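Local coordinates for protein diadenosine tetraphosphatase, putative (Trypanosoma brucei, PDB 2QJC) that probably hydrolyses phosphoanhydride or phosphoester bonds, perhaps those of diadenosine tetraphosphate, as a calcineurin-like metallophosphoesterase that holds two manganese ions, at residues 157-165 with 179-190; 224-232 with 241-249. All coordinates share one frame; numbering follows the deposited sequence.

Contacts 1 and 2 follow one another along the chain and do not touch: their centres lie 24 Å apart and their nearest atoms about 7 Å. Both belong to antiparallel hairpins, contact 1 in a small three-stranded sheet and contact 2 at the border of a larger mixed sheet. Both reach towards the dimanganese centre, the presumed active site, where each gives one side chain to the same phosphate ion, Arg162 from contact 1 and Tyr227 from contact 2, with His82 as a further partner. Each of these side chains is about 6 Å from a manganese ion. The phosphate probably came from the crystallisation liquor, but its place is consistent with a phosphate-binding pocket beside the metals.

Contact 1: residues 157-165 with 179-190; sequences EVTTMRNLI and ATEETNDGGKPW. With PO4 (phosphate ion), chain D.
Asn163 lies in the central strand of a three-stranded antiparallel sheet, paired with Thr180 in one neighbour and Pro189 in the other, and its side chain reaches the connecting loop 181-187. Its CG stands anti to the carbonyl carbon (chi1 -81°), which carries ND2 to the O of Gly186 for a nearly straight hydrogen bond of 3.2 Å. That oxygen lies in the amide plane of Asn163. OD1 accepts from Arg208, so asparagine suits this place by giving and taking at once. Thr180 O accepts from Arg162 N at 2.9 Å and from Asn163 N at 3.0 Å, a classic beta bulge.

Trp190 ties in through its N, 3.0 Å from Arg162 O. The side chains of Met161, a selenomethionine here, and Trp190 cross at about a right angle, SE lying obliquely 3.9 Å above the ring plane, towards the rim, in a Met-aromatic contact, while CE presses on Trp190 CB. Small Ala179 brings its CB to 3.9 Å from Met161 CE and 4.0 Å from Leu164 CD2.

Beyond the bulge, Arg162 NH2 donates to O2 of the phosphate at 2.8 Å, and NH1 forms a salt bridge with Asp205. An arginine braced by a carboxylate, its backbone held where one carbonyl accepts two N-H groups, would present its positive charge to a bound phosphate in a fixed orientation.

Contact 2: residues 224-232 with 241-249; sequences RCVYGGRLS and IISVPGWNG. With PO4 (phosphate ion), chain D.
The guanidinium of Arg230 lies with one face against the backbone of Val244, whose C is 3.6 Å above its plane, and it turns its edge to Ser243. There NE and NH2 both donate to the one hydroxyl oxygen, NE at 3.0 Å from Ser243 OG and NH2 at 3.2 Å, with that oxygen in the guanidinium plane. A bend at chi3 (72°) turns the end of the arginine across to the neighbouring strand, level with Ser243, to make this side-on grip. The indole of Trp247 has CA of Gly249 over the centre of one face, while CG2 of Val226 meets its benzene side at CE3, 3.8 Å away. The Tyr227 ring carries CG1 of Val226 over one face, towards the rim; at its edge, OH donates to the phosphate O1 at 3.0 Å.

These groups decorate a beta hairpin of strands 230-236 and 240-245, the latter an outermost strand of a mixed sheet in the metallophosphoesterase fold. Leu231 and Val244 form its hydrogen-bonded pair, with Leu231 N 3.1 Å from Val244 O, and their side chains share the face packed on helix 31-41. The aliphatic chains of leucine and valine suit that apolar layer. Ser232 and Ser243, a non-hydrogen-bonded pair, share the other face, and Ser232 OG is bonded to Ser223.

Past the strands the chains stay close through Gly246, which runs tight against Cys225 and Gly229 where a residue without a side chain fits; its N bonds to Gly229 O. Next to it, Cys225 O accepts from Trp247 N, at 2.9 Å, and from Gly228 N, which reach it from opposite faces of the carbonyl plane; the Gly228 bond closes the 3-10 turn and the Trp247 bond joins that turn to 241-249.

Contact 1: residues 157-165 with 179-190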
loop_
_atom_site.group_PDB
_atom_site.type_symbol
_atom_site.label_atom_id
_atom_site.label_comp_id
_atom_site.label_asym_id
_atom_site.label_seq_id
_atom_site.Cartn_x
_atom_site.Cartn_y
_atom_site.Cartn_z
ATOM N N GLU A 157 -6.770 -5.662 10.676
ATOM C CA GLU A 157 -7.346 -4.339 10.461
ATOM C C GLU A 157 -6.510 -3.480 9.510
ATOM O O GLU A 157 -7.039 -2.925 8.550
ATOM C CB GLU A 157 -7.510 -3.597 11.797
ATOM C CG GLU A 157 -8.178 -4.418 12.906
ATOM C CD GLU A 157 -8.451 -3.603 14.166
ATOM O OE1 GLU A 157 -7.797 -2.556 14.359
ATOM O OE2 GLU A 157 -9.316 -4.016 14.970
ATOM N N VAL A 158 -5.206 -3.381 9.759
ATOM C CA VAL A 158 -4.346 -2.560 8.911
ATOM C C VAL A 158 -4.205 -3.038 7.466
ATOM O O VAL A 158 -3.771 -2.280 6.598
ATOM C CB VAL A 158 -2.927 -2.395 9.528
ATOM C CG1 VAL A 158 -3.023 -1.681 10.879
ATOM C CG2 VAL A 158 -2.266 -3.755 9.683
ATOM N N THR A 159 -4.583 -4.280 7.190
ATOM C CA THR A 159 -4.470 -4.784 5.822
ATOM C C THR A 159 -5.798 -4.998 5.101
ATOM O O THR A 159 -5.802 -5.280 3.895
ATOM C CB THR A 159 -3.682 -6.119 5.758
ATOM O OG1 THR A 159 -4.309 -7.096 6.597
ATOM C CG2 THR A 159 -2.244 -5.912 6.198
ATOM N N THR A 160 -6.917 -4.854 5.811
ATOM C CA THR A 160 -8.227 -5.078 5.182
ATOM C C THR A 160 -9.355 -4.076 5.450
ATOM O O THR A 160 -10.402 -4.150 4.802
ATOM C CB THR A 160 -8.817 -6.467 5.576
ATOM O OG1 THR A 160 -9.250 -6.427 6.941
ATOM C CG2 THR A 160 -7.783 -7.570 5.419
HETATM N N MSE A 161 -9.168 -3.143 6.379
HETATM C CA MSE A 161 -10.259 -2.219 6.714
HETATM C C MSE A 161 -10.739 -1.247 5.632
HETATM O O MSE A 161 -9.940 -0.651 4.902
HETATM C CB MSE A 161 -9.911 -1.426 7.986
HETATM C CG MSE A 161 -9.006 -0.212 7.765
HETATM SE SE MSE A 161 -8.494 0.667 9.435
HETATM C CE MSE A 161 -10.195 1.375 9.986
ATOM N N ARG A 162 -12.060 -1.100 5.542
ATOM C CA ARG A 162 -12.689 -0.180 4.597
ATOM C C ARG A 162 -13.606 0.772 5.372
ATOM O O ARG A 162 -13.700 1.971 5.067
ATOM C CB ARG A 162 -13.528 -0.941 3.566
ATOM C CG ARG A 162 -12.733 -1.781 2.585
ATOM C CD ARG A 162 -13.667 -2.681 1.777
ATOM N NE ARG A 162 -12.974 -3.842 1.208
ATOM C CZ ARG A 162 -12.266 -3.811 0.086
ATOM N NH1 ARG A 162 -12.150 -2.680 -0.599
ATOM N NH2 ARG A 162 -11.678 -4.915 -0.353
ATOM N N ASN A 163 -14.256 0.225 6.395
ATOM C CA ASN A 163 -15.198 0.968 7.216
ATOM C C ASN A 163 -14.953 0.904 8.728
ATOM O O ASN A 163 -14.251 0.029 9.234
ATOM C CB ASN A 163 -16.621 0.458 6.930
ATOM C CG ASN A 163 -17.223 1.050 5.658
ATOM O OD1 ASN A 163 -16.508 1.459 4.744
ATOM N ND2 ASN A 163 -18.554 1.090 5.599
ATOM N N LEU A 164 -15.558 1.854 9.435
ATOM C CA LEU A 164 -15.499 1.940 10.893
ATOM C C LEU A 164 -16.945 2.163 11.363
ATOM O O LEU A 164 -17.632 3.096 10.910
ATOM C CB LEU A 164 -14.606 3.106 11.340
ATOM C CG LEU A 164 -13.088 2.865 11.329
ATOM C CD1 LEU A 164 -12.351 4.197 11.476
ATOM C CD2 LEU A 164 -12.712 1.904 12.446
ATOM N N ILE A 165 -17.399 1.293 12.260
ATOM C CA ILE A 165 -18.759 1.353 12.784
ATOM C C ILE A 165 -18.771 1.656 14.277
ATOM O O ILE A 165 -18.071 1.005 15.059
ATOM C CB ILE A 165 -19.486 0.009 12.591
ATOM C CG1 ILE A 165 -19.277 -0.503 11.164
ATOM C CG2 ILE A 165 -20.968 0.184 12.894
ATOM C CD1 ILE A 165 -19.794 -1.906 10.940
ATOM N N ALA A 179 -13.440 -1.818 13.275
ATOM C CA ALA A 179 -12.894 -1.779 11.923
ATOM C C ALA A 179 -13.410 -2.974 11.138
ATOM O O ALA A 179 -13.366 -4.102 11.621
ATOM C CB ALA A 179 -11.369 -1.816 11.975
ATOM N N THR A 180 -13.903 -2.739 9.930
ATOM C CA THR A 180 -14.395 -3.852 9.132
ATOM C C THR A 180 -14.033 -3.765 7.649
ATOM O O THR A 180 -13.988 -2.682 7.061
ATOM C CB THR A 180 -15.925 -4.001 9.259
ATOM O OG1 THR A 180 -16.351 -5.137 8.499
ATOM C CG2 THR A 180 -16.634 -2.751 8.753
ATOM N N GLU A 181 -13.772 -4.922 7.058
ATOM C CA GLU A 181 -13.433 -5.020 5.644
ATOM C C GLU A 181 -14.709 -4.964 4.811
ATOM O O GLU A 181 -14.693 -4.570 3.645
ATOM C CB GLU A 181 -12.703 -6.336 5.385
ATOM C CG GLU A 181 -12.605 -6.725 3.930
ATOM C CD GLU A 181 -11.868 -8.036 3.750
ATOM O OE1 GLU A 181 -12.032 -8.922 4.624
ATOM O OE2 GLU A 181 -11.142 -8.184 2.739
ATOM N N GLU A 182 -15.818 -5.368 5.421
ATOM C CA GLU A 182 -17.099 -5.361 4.736
ATOM C C GLU A 182 -17.702 -3.956 4.743
ATOM O O GLU A 182 -17.344 -3.113 5.570
ATOM C CB GLU A 182 -18.046 -6.376 5.390
ATOM C CG GLU A 182 -17.629 -7.831 5.132
ATOM C CD GLU A 182 -18.504 -8.852 5.845
ATOM O OE1 GLU A 182 -19.729 -8.880 5.590
ATOM O OE2 GLU A 182 -17.966 -9.635 6.661
ATOM N N THR A 183 -18.604 -3.705 3.803
ATOM C CA THR A 183 -19.234 -2.400 3.700
ATOM C C THR A 183 -20.752 -2.500 3.883
ATOM O O THR A 183 -21.454 -1.486 3.898
ATOM C CB THR A 183 -18.884 -1.743 2.333
ATOM O OG1 THR A 183 -19.558 -0.484 2.204
ATOM C CG2 THR A 183 -19.279 -2.659 1.181
ATOM N N ASN A 184 -21.250 -3.723 4.049
ATOM C CA ASN A 184 -22.684 -3.946 4.226
ATOM C C ASN A 184 -23.164 -3.939 5.683
ATOM O O ASN A 184 -24.324 -4.248 5.958
ATOM C CB ASN A 184 -23.112 -5.261 3.557
ATOM C CG ASN A 184 -22.274 -6.452 3.997
ATOM O OD1 ASN A 184 -21.659 -6.441 5.060
ATOM N ND2 ASN A 184 -22.263 -7.497 3.177
ATOM N N ASP A 185 -22.282 -3.594 6.615
ATOM C CA ASP A 185 -22.668 -3.540 8.022
ATOM C C ASP A 185 -22.779 -2.102 8.490
ATOM O O ASP A 185 -22.770 -1.830 9.686
ATOM C CB ASP A 185 -21.660 -4.281 8.902
ATOM C CG ASP A 185 -21.815 -5.788 8.825
ATOM O OD1 ASP A 185 -22.943 -6.282 9.049
ATOM O OD2 ASP A 185 -20.813 -6.483 8.552
ATOM N N GLY A 186 -22.886 -1.182 7.542
ATOM C CA GLY A 186 -22.988 0.217 7.892
ATOM C C GLY A 186 -21.631 0.802 8.236
ATOM O O GLY A 186 -20.593 0.243 7.875
ATOM N N GLY A 187 -21.642 1.928 8.942
ATOM C CA GLY A 187 -20.403 2.578 9.315
ATOM C C GLY A 187 -20.041 3.644 8.301
ATOM O O GLY A 187 -20.837 3.970 7.414
ATOM N N LYS A 188 -18.839 4.193 8.431
ATOM C CA LYS A 188 -18.370 5.219 7.516
ATOM C C LYS A 188 -16.985 4.836 7.027
ATOM O O LYS A 188 -16.292 4.037 7.662
ATOM C CB LYS A 188 -18.301 6.572 8.228
ATOM C CG LYS A 188 -19.612 7.015 8.857
ATOM C CD LYS A 188 -19.469 8.362 9.537
ATOM C CE LYS A 188 -20.801 8.833 10.109
ATOM N NZ LYS A 188 -20.691 10.176 10.756
ATOM N N PRO A 189 -16.575 5.376 5.871
ATOM C CA PRO A 189 -15.246 5.058 5.341
ATOM C C PRO A 189 -14.227 5.383 6.423
ATOM O O PRO A 189 -14.255 6.478 7.000
ATOM C CB PRO A 189 -15.132 5.960 4.113
ATOM C CG PRO A 189 -16.139 7.055 4.363
ATOM C CD PRO A 189 -17.283 6.324 4.997
ATOM N N TRP A 190 -13.338 4.436 6.710
ATOM C CA TRP A 190 -12.366 4.639 7.771
ATOM C C TRP A 190 -11.619 5.979 7.708
ATOM O O TRP A 190 -11.520 6.676 8.716
ATOM C CB TRP A 190 -11.368 3.466 7.825
ATOM C CG TRP A 190 -10.166 3.648 6.949
ATOM C CD1 TRP A 190 -10.047 3.305 5.629
ATOM C CD2 TRP A 190 -8.968 4.356 7.290
ATOM N NE1 TRP A 190 -8.856 3.769 5.128
ATOM C CE2 TRP A 190 -8.174 4.418 6.125
ATOM C CE3 TRP A 190 -8.495 4.953 8.469
ATOM C CZ2 TRP A 190 -6.931 5.053 6.098
ATOM C CZ3 TRP A 190 -7.254 5.589 8.446
ATOM C CH2 TRP A 190 -6.487 5.633 7.263
HETATM P P PO4 D . -8.521 -5.615 -3.164
HETATM O O1 PO4 D . -8.750 -4.912 -4.613
HETATM O O2 PO4 D . -9.471 -4.886 -2.123
HETATM O O3 PO4 D . -8.895 -7.120 -3.287
HETATM O O4 PO4 D . -7.036 -5.424 -2.744
#

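Contact 2: residues 224-232 with 241-249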
loop_
_atom_site.group_PDB
_atom_site.type_symbol
_atom_site.label_atom_id
_atom_site.label_comp_id
_atom_site.label_asym_id
_atom_site.label_seq_id
_atom_site.Cartn_x
_atom_site.Cartn_y
_atom_site.Cartn_z
ATOM N N ARG A 224 -7.283 1.816 -8.927
ATOM C CA ARG A 224 -7.638 0.636 -9.726
ATOM C C ARG A 224 -6.777 0.307 -10.939
ATOM O O ARG A 224 -7.304 -0.120 -11.965
ATOM C CB ARG A 224 -9.078 0.764 -10.223
ATOM C CG ARG A 224 -10.027 1.425 -9.268
ATOM C CD ARG A 224 -11.191 2.035 -10.032
ATOM N NE ARG A 224 -12.389 1.947 -9.220
ATOM C CZ ARG A 224 -13.448 1.211 -9.519
ATOM N NH1 ARG A 224 -13.481 0.499 -10.637
ATOM N NH2 ARG A 224 -14.450 1.151 -8.659
ATOM N N CYS A 225 -5.466 0.468 -10.832
ATOM C CA CYS A 225 -4.588 0.188 -11.962
ATOM C C CYS A 225 -4.850 -1.148 -12.686
ATOM O O CYS A 225 -5.025 -1.171 -13.902
ATOM C CB CYS A 225 -3.126 0.241 -11.508
ATOM S SG CYS A 225 -1.968 -0.311 -12.781
ATOM N N VAL A 226 -4.878 -2.247 -11.940
ATOM C CA VAL A 226 -5.089 -3.573 -12.521
ATOM C C VAL A 226 -6.473 -3.810 -13.124
ATOM O O VAL A 226 -6.648 -4.711 -13.939
ATOM C CB VAL A 226 -4.820 -4.686 -11.485
ATOM C CG1 VAL A 226 -5.901 -4.681 -10.412
ATOM C CG2 VAL A 226 -4.760 -6.046 -12.185
ATOM N N TYR A 227 -7.451 -3.007 -12.729
ATOM C CA TYR A 227 -8.810 -3.144 -13.235
ATOM C C TYR A 227 -9.050 -2.222 -14.432
ATOM O O TYR A 227 -10.191 -2.061 -14.879
ATOM C CB TYR A 227 -9.819 -2.803 -12.137
ATOM C CG TYR A 227 -9.724 -3.649 -10.887
ATOM C CD1 TYR A 227 -10.214 -4.961 -10.858
ATOM C CD2 TYR A 227 -9.197 -3.112 -9.707
ATOM C CE1 TYR A 227 -10.191 -5.710 -9.683
ATOM C CE2 TYR A 227 -9.167 -3.848 -8.535
ATOM C CZ TYR A 227 -9.666 -5.140 -8.522
ATOM O OH TYR A 227 -9.658 -5.833 -7.335
ATOM N N GLY A 228 -7.981 -1.604 -14.933
ATOM C CA GLY A 228 -8.107 -0.712 -16.074
ATOM C C GLY A 228 -8.267 0.755 -15.720
ATOM O O GLY A 228 -8.634 1.569 -16.573
ATOM N N GLY A 229 -7.987 1.099 -14.465
ATOM C CA GLY A 229 -8.109 2.479 -14.022
ATOM C C GLY A 229 -6.840 3.302 -14.201
ATOM O O GLY A 229 -6.604 3.866 -15.276
ATOM N N ARG A 230 -6.030 3.382 -13.148
ATOM C CA ARG A 230 -4.779 4.142 -13.174
ATOM C C ARG A 230 -3.872 3.763 -11.997
ATOM O O ARG A 230 -4.341 3.227 -10.985
ATOM C CB ARG A 230 -5.070 5.652 -13.103
ATOM C CG ARG A 230 -5.886 6.211 -14.261
ATOM C CD ARG A 230 -6.134 7.702 -14.105
ATOM N NE ARG A 230 -4.933 8.502 -14.340
ATOM C CZ ARG A 230 -4.392 8.715 -15.537
ATOM N NH1 ARG A 230 -4.939 8.187 -16.623
ATOM N NH2 ARG A 230 -3.302 9.466 -15.647
ATOM N N LEU A 231 -2.574 4.031 -12.139
ATOM C CA LEU A 231 -1.602 3.757 -11.081
ATOM C C LEU A 231 -1.153 5.128 -10.592
ATOM O O LEU A 231 -0.479 5.866 -11.316
ATOM C CB LEU A 231 -0.400 2.967 -11.605
ATOM C CG LEU A 231 0.535 2.427 -10.509
ATOM C CD1 LEU A 231 -0.241 1.459 -9.592
ATOM C CD2 LEU A 231 1.743 1.719 -11.149
ATOM N N SER A 232 -1.545 5.465 -9.366
ATOM C CA SER A 232 -1.239 6.760 -8.776
ATOM C C SER A 232 -0.166 6.743 -7.697
ATOM O O SER A 232 0.045 5.737 -7.018
ATOM C CB SER A 232 -2.512 7.360 -8.186
ATOM O OG SER A 232 -3.577 7.290 -9.111
ATOM N N ILE A 241 -0.332 14.336 -6.255
ATOM C CA ILE A 241 -0.652 13.057 -6.872
ATOM C C ILE A 241 -0.322 13.035 -8.369
ATOM O O ILE A 241 -0.810 13.862 -9.138
ATOM C CB ILE A 241 -2.157 12.718 -6.694
ATOM C CG1 ILE A 241 -2.563 12.873 -5.226
ATOM C CG2 ILE A 241 -2.438 11.300 -7.163
ATOM C CD1 ILE A 241 -1.810 11.966 -4.278
ATOM N N ILE A 242 0.524 12.088 -8.765
ATOM C CA ILE A 242 0.902 11.905 -10.163
ATOM C C ILE A 242 0.475 10.491 -10.557
ATOM O O ILE A 242 0.788 9.527 -9.860
ATOM C CB ILE A 242 2.424 12.022 -10.370
ATOM C CG1 ILE A 242 2.876 13.466 -10.146
ATOM C CG2 ILE A 242 2.796 11.557 -11.773
ATOM C CD1 ILE A 242 4.372 13.657 -10.285
ATOM N N SER A 243 -0.235 10.370 -11.675
ATOM C CA SER A 243 -0.697 9.066 -12.126
ATOM C C SER A 243 -0.524 8.858 -13.623
ATOM O O SER A 243 -0.288 9.801 -14.377
ATOM C CB SER A 243 -2.175 8.880 -11.771
ATOM O OG SER A 243 -2.984 9.785 -12.503
ATOM N N VAL A 244 -0.650 7.602 -14.032
ATOM C CA VAL A 244 -0.544 7.205 -15.427
ATOM C C VAL A 244 -1.669 6.208 -15.693
ATOM O O VAL A 244 -2.276 5.677 -14.755
ATOM C CB VAL A 244 0.804 6.505 -15.731
ATOM C CG1 VAL A 244 1.956 7.467 -15.508
ATOM C CG2 VAL A 244 0.959 5.273 -14.861
ATOM N N PRO A 245 -1.969 5.950 -16.975
ATOM C CA PRO A 245 -3.026 5.008 -17.356
ATOM C C PRO A 245 -2.803 3.610 -16.777
ATOM O O PRO A 245 -1.671 3.128 -16.728
ATOM C CB PRO A 245 -2.949 5.014 -18.881
ATOM C CG PRO A 245 -2.556 6.438 -19.176
ATOM C CD PRO A 245 -1.463 6.676 -18.156
ATOM N N GLY A 246 -3.886 2.963 -16.347
ATOM C CA GLY A 246 -3.778 1.624 -15.796
ATOM C C GLY A 246 -3.732 0.556 -16.877
ATOM O O GLY A 246 -3.754 0.874 -18.064
ATOM N N TRP A 247 -3.671 -0.708 -16.463
ATOM C CA TRP A 247 -3.613 -1.854 -17.378
ATOM C C TRP A 247 -4.944 -2.068 -18.107
ATOM O O TRP A 247 -5.993 -2.164 -17.475
ATOM C CB TRP A 247 -3.232 -3.111 -16.589
ATOM C CG TRP A 247 -3.105 -4.358 -17.413
ATOM C CD1 TRP A 247 -2.518 -4.475 -18.642
ATOM C CD2 TRP A 247 -3.508 -5.682 -17.034
ATOM N NE1 TRP A 247 -2.527 -5.788 -19.048
ATOM C CE2 TRP A 247 -3.127 -6.551 -18.080
ATOM C CE3 TRP A 247 -4.153 -6.219 -15.907
ATOM C CZ2 TRP A 247 -3.367 -7.932 -18.038
ATOM C CZ3 TRP A 247 -4.392 -7.593 -15.864
ATOM C CH2 TRP A 247 -3.997 -8.432 -16.925
ATOM N N ASN A 248 -4.898 -2.144 -19.437
ATOM C CA ASN A 248 -6.119 -2.328 -20.223
ATOM C C ASN A 248 -6.617 -3.769 -20.277
ATOM O O ASN A 248 -7.658 -4.044 -20.873
ATOM C CB ASN A 248 -5.937 -1.803 -21.657
ATOM C CG ASN A 248 -4.880 -2.566 -22.435
ATOM O OD1 ASN A 248 -4.711 -3.774 -22.265
ATOM N ND2 ASN A 248 -4.175 -1.862 -23.313
ATOM N N GLY A 249 -5.873 -4.682 -19.659
ATOM C CA GLY A 249 -6.272 -6.078 -19.645
ATOM C C GLY A 249 -5.427 -6.986 -20.517
ATOM O O GLY A 249 -5.713 -8.179 -20.653
HETATM P P PO4 D . -8.521 -5.615 -3.164
HETATM O O1 PO4 D . -8.750 -4.912 -4.613
HETATM O O2 PO4 D . -9.471 -4.886 -2.123
HETATM O O3 PO4 D . -8.895 -7.120 -3.287
HETATM O O4 PO4 D . -7.036 -5.424 -2.744
#